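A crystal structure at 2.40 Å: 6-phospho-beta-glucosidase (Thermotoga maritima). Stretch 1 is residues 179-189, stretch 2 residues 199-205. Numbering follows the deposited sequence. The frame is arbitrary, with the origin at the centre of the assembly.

Stretch 1, residues 179-189: SARLEDVFLKY
Stretch 2 (199-205) EKVFVKG

Two antiparallel strands of 6-phospho-beta-glucosidase, 185-189 and 199-203, pair with their axes 4.7 Å apart at closest approach and their N-to-C directions at 164°. Val185 faces Val203, Phe186 faces Phe202, Leu187 faces Val201 and Lys188 faces Lys200, with CA-CA distances of 4.6, 5.0, 4.9 and 4.9 Å. Strand phi/psi values are extended, for example -95/124 at Val185 and -131/133 at Phe186; Glu199 departs at -103/-36.

Phe186 and Phe202 form a hydrogen-bonded pair, Phe186 N to Phe202 O and Phe202 N to Phe186 O both 2.8 Å. Lys188 N donates to Lys200 O at 3.1 Å, and Glu199 N to Lys188 O at 2.9 Å. At the other end Lys204 N reaches Asp184 O at 2.8 Å. Between these rungs, CA-H...O contacts join Val185 CA to Phe202 O (3.4 Å) and Leu187 CA to Lys200 O (3.5 Å). A water accepts from Gly205 N (2.8 Å) and donates to Asp184 O (2.9 Å).

Val185, Leu187, Val201 and Val203 share one face. The three valines are t, and Val185 CG2 lies 4.4 Å from Val203 CG2. Leu187 is m with chi2 off-well at 15°, its end coming nearer the partner strand so that CD1 sits 4.0 Å from Val201 CG1. Ala180, its CA-to-CB bond directed toward stretch 2, extends this apolar patch, CB 3.9 Å from Val203 CG1.

Phe186, Phe202, Lys188 and Lys200 occupy the other face. Phe186 is t (chi2 -88°) and Phe202 m (chi2 89°); CD1 of Phe202 approaches the edge of the Phe186 ring, 4.1 Å from Phe186 CD1. Lys188 is t at all four chi angles, and this extended chain carries NZ to 3.7 Å from Glu199 OE1, a long salt bridge; Glu199 is t, t with chi3 -19°. Lys200, m and then off-well from chi2 to chi4, leads its end away from stretch 1, although its CB remains 3.9 Å from Lys188 CB.

Before the strand, a 3-10 turn at 182-184 is held by Asp184 N to Arg181 O and Val185 N to Leu182 O, both 3.0 Å. Asp184 is m, chi2 -30°, letting OD2 accept from Arg181 N at 2.9 Å. Lys204, at phi/psi 48/38, is m and then t throughout; its CE lies 3.4 Å from Asp184 OD2, but its NZ is 4.5 Å from that oxygen, beyond a salt bridge. Gly205, at 85/-18, adopts a backbone that calls for glycine: a CB would jam against the carbonyl O of Lys204.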

# COMPACT_ATOMS: atom_id res chain seq x y z
N SER A 179 -7.72 -39.20 9.53
CA SER A 179 -7.47 -39.87 10.81
C SER A 179 -6.48 -39.08 11.68
O SER A 179 -5.58 -39.65 12.33
CB SER A 179 -6.96 -41.32 10.61
OG SER A 179 -7.88 -42.10 9.85
N ALA A 180 -6.66 -37.76 11.70
CA ALA A 180 -5.73 -36.87 12.36
C ALA A 180 -6.47 -36.02 13.39
O ALA A 180 -7.69 -36.05 13.46
CB ALA A 180 -5.03 -35.96 11.31
N ARG A 181 -5.72 -35.28 14.20
CA ARG A 181 -6.30 -34.29 15.11
C ARG A 181 -6.57 -32.97 14.42
O ARG A 181 -5.99 -32.65 13.38
CB ARG A 181 -5.36 -34.02 16.29
CG ARG A 181 -5.10 -35.21 17.20
CD ARG A 181 -4.02 -34.93 18.26
NE ARG A 181 -2.69 -34.71 17.66
CZ ARG A 181 -1.82 -33.76 18.05
NH1 ARG A 181 -2.12 -32.94 19.05
NH2 ARG A 181 -0.64 -33.64 17.43
N LEU A 182 -7.45 -32.19 15.03
CA LEU A 182 -7.84 -30.89 14.52
C LEU A 182 -6.61 -30.02 14.27
O LEU A 182 -6.46 -29.43 13.21
CB LEU A 182 -8.79 -30.18 15.50
CG LEU A 182 -10.17 -30.78 15.87
CD1 LEU A 182 -10.86 -29.78 16.78
CD2 LEU A 182 -11.07 -31.09 14.67
N GLU A 183 -5.72 -29.97 15.25
CA GLU A 183 -4.55 -29.11 15.16
C GLU A 183 -3.52 -29.58 14.13
O GLU A 183 -2.62 -28.81 13.78
CB GLU A 183 -3.91 -28.92 16.54
CG GLU A 183 -3.50 -30.22 17.21
CD GLU A 183 -2.52 -30.01 18.35
OE1 GLU A 183 -2.73 -29.07 19.16
OE2 GLU A 183 -1.53 -30.78 18.44
N ASP A 184 -3.66 -30.80 13.63
CA ASP A 184 -2.82 -31.29 12.53
C ASP A 184 -3.21 -30.68 11.19
O ASP A 184 -2.44 -30.77 10.24
CB ASP A 184 -2.89 -32.82 12.43
CG ASP A 184 -2.43 -33.52 13.70
OD1 ASP A 184 -1.56 -32.98 14.43
OD2 ASP A 184 -2.87 -34.65 14.04
N VAL A 185 -4.39 -30.08 11.14
CA VAL A 185 -4.91 -29.53 9.90
C VAL A 185 -4.59 -28.05 9.81
O VAL A 185 -4.97 -27.28 10.67
CB VAL A 185 -6.45 -29.66 9.79
CG1 VAL A 185 -6.89 -29.13 8.42
CG2 VAL A 185 -6.90 -31.12 10.01
N PHE A 186 -3.94 -27.65 8.73
CA PHE A 186 -3.58 -26.25 8.55
C PHE A 186 -3.99 -25.82 7.13
O PHE A 186 -3.74 -26.51 6.16
CB PHE A 186 -2.06 -26.12 8.84
CG PHE A 186 -1.53 -24.72 8.72
CD1 PHE A 186 -1.08 -24.24 7.49
CD2 PHE A 186 -1.45 -23.89 9.83
CE1 PHE A 186 -0.59 -22.93 7.36
CE2 PHE A 186 -0.96 -22.58 9.72
CZ PHE A 186 -0.52 -22.10 8.47
N LEU A 187 -4.64 -24.67 7.05
CA LEU A 187 -5.30 -24.22 5.83
C LEU A 187 -4.75 -22.89 5.30
O LEU A 187 -4.40 -22.00 6.08
CB LEU A 187 -6.79 -24.01 6.13
CG LEU A 187 -7.81 -25.16 6.08
CD1 LEU A 187 -7.26 -26.57 6.06
CD2 LEU A 187 -8.80 -25.00 7.19
N LYS A 188 -4.70 -22.75 3.98
CA LYS A 188 -4.76 -21.41 3.42
C LYS A 188 -6.24 -21.11 3.22
O LYS A 188 -6.91 -21.68 2.36
CB LYS A 188 -3.95 -21.23 2.14
CG LYS A 188 -4.01 -19.79 1.66
CD LYS A 188 -3.14 -19.56 0.46
CE LYS A 188 -3.51 -18.24 -0.21
NZ LYS A 188 -2.39 -17.85 -1.15
N TYR A 189 -6.73 -20.19 4.05
CA TYR A 189 -8.14 -19.93 4.23
C TYR A 189 -8.35 -18.43 4.32
O TYR A 189 -7.72 -17.77 5.13
CB TYR A 189 -8.58 -20.55 5.57
CG TYR A 189 -10.05 -20.38 5.89
CD1 TYR A 189 -10.59 -19.11 6.16
CD2 TYR A 189 -10.90 -21.47 5.88
CE1 TYR A 189 -11.94 -18.94 6.43
CE2 TYR A 189 -12.23 -21.34 6.14
CZ TYR A 189 -12.76 -20.08 6.41
OH TYR A 189 -14.11 -19.98 6.66
N GLU A 199 -7.80 -22.54 -0.29
CA GLU A 199 -6.92 -22.67 -1.44
C GLU A 199 -5.98 -23.86 -1.27
O GLU A 199 -5.65 -24.54 -2.25
CB GLU A 199 -6.13 -21.37 -1.62
CG GLU A 199 -5.50 -21.16 -2.99
CD GLU A 199 -5.14 -19.71 -3.25
OE1 GLU A 199 -5.66 -18.79 -2.59
OE2 GLU A 199 -4.31 -19.47 -4.14
N LYS A 200 -5.55 -24.10 -0.03
CA LYS A 200 -4.61 -25.18 0.28
C LYS A 200 -5.01 -25.91 1.55
O LYS A 200 -5.52 -25.30 2.49
CB LYS A 200 -3.15 -24.66 0.40
CG LYS A 200 -2.67 -23.80 -0.80
CD LYS A 200 -1.48 -24.37 -1.53
CE LYS A 200 -1.81 -24.84 -2.96
NZ LYS A 200 -1.00 -26.12 -3.30
N VAL A 201 -4.77 -27.21 1.58
CA VAL A 201 -4.99 -28.00 2.77
C VAL A 201 -3.74 -28.78 3.11
O VAL A 201 -3.19 -29.49 2.27
CB VAL A 201 -6.16 -29.00 2.65
CG1 VAL A 201 -6.29 -29.79 3.94
CG2 VAL A 201 -7.44 -28.27 2.41
N PHE A 202 -3.30 -28.64 4.35
CA PHE A 202 -2.16 -29.38 4.87
C PHE A 202 -2.60 -30.22 6.06
O PHE A 202 -3.29 -29.72 6.96
CB PHE A 202 -1.04 -28.43 5.34
CG PHE A 202 -0.42 -27.58 4.25
CD1 PHE A 202 -0.96 -26.32 3.93
CD2 PHE A 202 0.72 -28.00 3.59
CE1 PHE A 202 -0.36 -25.54 2.93
CE2 PHE A 202 1.32 -27.22 2.59
CZ PHE A 202 0.77 -25.99 2.26
N VAL A 203 -2.20 -31.49 6.08
CA VAL A 203 -2.44 -32.36 7.22
C VAL A 203 -1.09 -32.92 7.68
O VAL A 203 -0.38 -33.58 6.91
CB VAL A 203 -3.40 -33.52 6.89
CG1 VAL A 203 -3.39 -34.58 8.02
CG2 VAL A 203 -4.79 -32.97 6.63
N LYS A 204 -0.75 -32.65 8.94
CA LYS A 204 0.59 -32.98 9.45
C LYS A 204 1.74 -32.52 8.52
O LYS A 204 2.74 -33.23 8.35
CB LYS A 204 0.71 -34.49 9.76
CG LYS A 204 -0.05 -34.93 11.01
CD LYS A 204 -0.02 -36.45 11.15
CE LYS A 204 -1.07 -36.91 12.17
NZ LYS A 204 -1.10 -38.40 12.35
N GLY A 205 1.57 -31.34 7.91
CA GLY A 205 2.57 -30.80 7.01
C GLY A 205 2.50 -31.25 5.57
O GLY A 205 3.09 -30.59 4.73
O HOH W 1 -0.44 -29.55 8.56